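Local coordinates for B-type flagellar hook-associated protein 2 (Pseudomonas aeruginosa, PDB 5FHY) that caps the growing tip of the bacterial flagellar filament, helping flagellin monomers polymerise there and keeping them from leaking out, and is essential for motility, at residues B[39-44]-B[174-179]. Numbering follows the deposited sequence.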
ATOM      1  N   GLN B  39     -14.681  26.490  42.111  1.00 64.24           N
ATOM      2  CA  GLN B  39     -15.643  25.460  42.459  1.00 79.66           C
ATOM      3  C   GLN B  39     -16.969  25.813  41.806  1.00 76.42           C
ATOM      4  O   GLN B  39     -17.298  26.986  41.652  1.00 73.38           O
ATOM      5  CB  GLN B  39     -15.812  25.347  43.980  1.00 85.59           C
ATOM      6  CG  GLN B  39     -14.573  24.895  44.742  1.00 94.57           C
ATOM      7  CD  GLN B  39     -14.827  24.725  46.235  1.00102.09           C
ATOM      8  OE1 GLN B  39     -15.971  24.612  46.677  1.00104.74           O
ATOM      9  NE2 GLN B  39     -13.752  24.713  47.019  1.00105.98           N
ATOM     10  N   VAL B  40     -17.733  24.798  41.424  1.00 81.20           N
ATOM     11  CA  VAL B  40     -19.096  25.008  40.963  1.00 85.73           C
ATOM     12  C   VAL B  40     -20.024  24.272  41.920  1.00 94.15           C
ATOM     13  O   VAL B  40     -20.059  23.046  41.930  1.00104.95           O
ATOM     14  CB  VAL B  40     -19.305  24.512  39.520  1.00 84.18           C
ATOM     15  CG1 VAL B  40     -20.781  24.600  39.138  1.00 85.86           C
ATOM     16  CG2 VAL B  40     -18.443  25.317  38.553  1.00 78.03           C
ATOM     17  N   ASN B  41     -20.760  25.017  42.736  1.00 77.44           N
ATOM     18  CA  ASN B  41     -21.611  24.399  43.745  1.00 69.95           C
ATOM     19  C   ASN B  41     -23.016  24.102  43.225  1.00 80.67           C
ATOM     20  O   ASN B  41     -23.652  23.142  43.658  1.00 81.32           O
ATOM     21  CB  ASN B  41     -21.697  25.286  44.989  1.00 67.07           C
ATOM     22  CG  ASN B  41     -20.362  25.445  45.695  1.00 72.67           C
ATOM     23  OD1 ASN B  41     -19.468  24.610  45.562  1.00 79.65           O
ATOM     24  ND2 ASN B  41     -20.228  26.514  46.467  1.00 70.58           N
ATOM     25  N   SER B  42     -23.494  24.925  42.293  1.00 83.57           N
ATOM     26  CA  SER B  42     -24.798  24.704  41.677  1.00 81.67           C
ATOM     27  C   SER B  42     -24.940  25.458  40.362  1.00 79.79           C
ATOM     28  O   SER B  42     -24.177  26.379  40.075  1.00 73.84           O
ATOM     29  CB  SER B  42     -25.920  25.118  42.630  1.00 85.83           C
ATOM     30  OG  SER B  42     -25.823  26.488  42.984  1.00 93.75           O
ATOM     31  N   LEU B  43     -25.926  25.053  39.569  1.00 82.97           N
ATOM     32  CA  LEU B  43     -26.222  25.699  38.295  1.00 78.25           C
ATOM     33  C   LEU B  43     -27.450  26.599  38.396  1.00 81.10           C
ATOM     34  O   LEU B  43     -28.311  26.391  39.251  1.00 79.51           O
ATOM     35  CB  LEU B  43     -26.440  24.647  37.203  1.00 74.03           C
ATOM     36  CG  LEU B  43     -25.318  23.628  36.999  1.00 79.23           C
ATOM     37  CD1 LEU B  43     -25.743  22.542  36.018  1.00 83.47           C
ATOM     38  CD2 LEU B  43     -24.053  24.322  36.525  1.00 85.27           C
ATOM     39  N   ALA B  44     -27.524  27.603  37.527  1.00 79.22           N
ATOM     40  CA  ALA B  44     -28.729  28.414  37.421  1.00 70.83           C
ATOM     41  C   ALA B  44     -29.800  27.591  36.720  1.00 78.98           C
ATOM     42  O   ALA B  44     -29.522  26.915  35.730  1.00 78.82           O
ATOM     43  CB  ALA B  44     -28.456  29.704  36.667  1.00 63.51           C
ATOM     44  N   GLU B 174     -24.361  28.995  41.790  1.00 76.39           N
ATOM     45  CA  GLU B 174     -23.310  29.521  42.649  1.00 78.34           C
ATOM     46  C   GLU B 174     -21.955  28.956  42.265  1.00 81.52           C
ATOM     47  O   GLU B 174     -21.807  27.756  42.042  1.00 77.66           O
ATOM     48  CB  GLU B 174     -23.591  29.207  44.119  1.00 82.17           C
ATOM     49  CG  GLU B 174     -22.674  29.948  45.087  1.00 88.09           C
ATOM     50  CD  GLU B 174     -22.927  29.591  46.541  1.00 91.43           C
ATOM     51  OE1 GLU B 174     -23.025  28.386  46.849  1.00 87.01           O
ATOM     52  OE2 GLU B 174     -23.036  30.515  47.374  1.00100.69           O
ATOM     53  N   ILE B 175     -20.967  29.839  42.190  1.00 82.19           N
ATOM     54  CA  ILE B 175     -19.585  29.431  42.013  1.00 80.49           C
ATOM     55  C   ILE B 175     -18.738  30.103  43.080  1.00 77.48           C
ATOM     56  O   ILE B 175     -19.191  31.022  43.760  1.00 71.69           O
ATOM     57  CB  ILE B 175     -19.042  29.801  40.613  1.00 77.05           C
ATOM     58  CG1 ILE B 175     -18.952  31.319  40.453  1.00 79.07           C
ATOM     59  CG2 ILE B 175     -19.918  29.226  39.513  1.00 79.54           C
ATOM     60  CD1 ILE B 175     -18.509  31.752  39.076  1.00 79.17           C
ATOM     61  N   THR B 176     -17.514  29.623  43.243  1.00 79.65           N
ATOM     62  CA  THR B 176     -16.550  30.286  44.104  1.00 75.07           C
ATOM     63  C   THR B 176     -15.256  30.460  43.324  1.00 75.03           C
ATOM     64  O   THR B 176     -14.827  29.558  42.612  1.00 72.88           O
ATOM     65  CB  THR B 176     -16.275  29.501  45.412  1.00 77.18           C
ATOM     66  OG1 THR B 176     -15.481  28.344  45.128  1.00 83.84           O
ATOM     67  CG2 THR B 176     -17.571  29.071  46.086  1.00 76.73           C
ATOM     68  N   VAL B 177     -14.645  31.630  43.446  1.00 84.16           N
ATOM     69  CA  VAL B 177     -13.368  31.889  42.799  1.00 83.36           C
ATOM     70  C   VAL B 177     -12.362  32.277  43.868  1.00 83.85           C
ATOM     71  O   VAL B 177     -12.444  33.360  44.447  1.00 92.69           O
ATOM     72  CB  VAL B 177     -13.466  33.004  41.742  1.00 72.42           C
ATOM     73  CG1 VAL B 177     -12.095  33.279  41.137  1.00 70.33           C
ATOM     74  CG2 VAL B 177     -14.472  32.624  40.657  1.00 76.61           C
ATOM     75  N   ASP B 178     -11.414  31.379  44.120  1.00 76.34           N
ATOM     76  CA  ASP B 178     -10.420  31.552  45.172  1.00 74.42           C
ATOM     77  C   ASP B 178     -11.061  31.786  46.537  1.00 73.08           C
ATOM     78  O   ASP B 178     -10.512  32.495  47.374  1.00 75.08           O
ATOM     79  CB  ASP B 178      -9.481  32.708  44.825  1.00 62.75           C
ATOM     80  CG  ASP B 178      -8.495  32.338  43.742  1.00 81.64           C
ATOM     81  OD1 ASP B 178      -8.122  31.149  43.673  1.00 82.28           O
ATOM     82  OD2 ASP B 178      -8.096  33.227  42.959  1.00 90.83           O
ATOM     83  N   GLY B 179     -12.232  31.192  46.746  1.00 71.61           N
ATOM     84  CA  GLY B 179     -12.927  31.290  48.017  1.00 74.34           C
ATOM     85  C   GLY B 179     -14.104  32.250  48.003  1.00 79.62           C
ATOM     86  O   GLY B 179     -14.970  32.195  48.878  1.00 86.50           O
TER
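The amide of Asn41 and the carboxylate of Glu174 meet with their planes 78° apart, ND2 giving OE1 a weak but nearly straight hydrogen bond of 3.4 Å. The methyl CG2 of Thr176 also packs against ND2 of Asn41, at 3.7 Å. CG of Glu174 lies anti to the backbone N (chi1 -169°), the chain runs extended beyond it, and OE2 has a long, weak ion pair with Lys181 on strand 180-184. On the same face, OG1 of Thr176 rests 3.2 Å from CB of Gln39. The face bearing Val40 and Ile175 is apolar: their CG2 methyls approach to 4.3 Å, and Val40 also packs on Val200 and Ile175 on Phe198, both of strand 196-200. Between the backbones, Gln39 and Thr176 exchange two hydrogen bonds of 3.1 Å, N to O in each direction. Further along, the carbonyl O of Glu174 accepts from N of Asn41 at 3.0 Å and, weakly, from N of Ser42, while Glu174 N returns a bond to Ser42 O. Two residues thus face one, a classic beta bulge at the end of strand 34-42, where it pairs with strand 173-177 in the middle of a four-stranded antiparallel sheet of this FliD fragment.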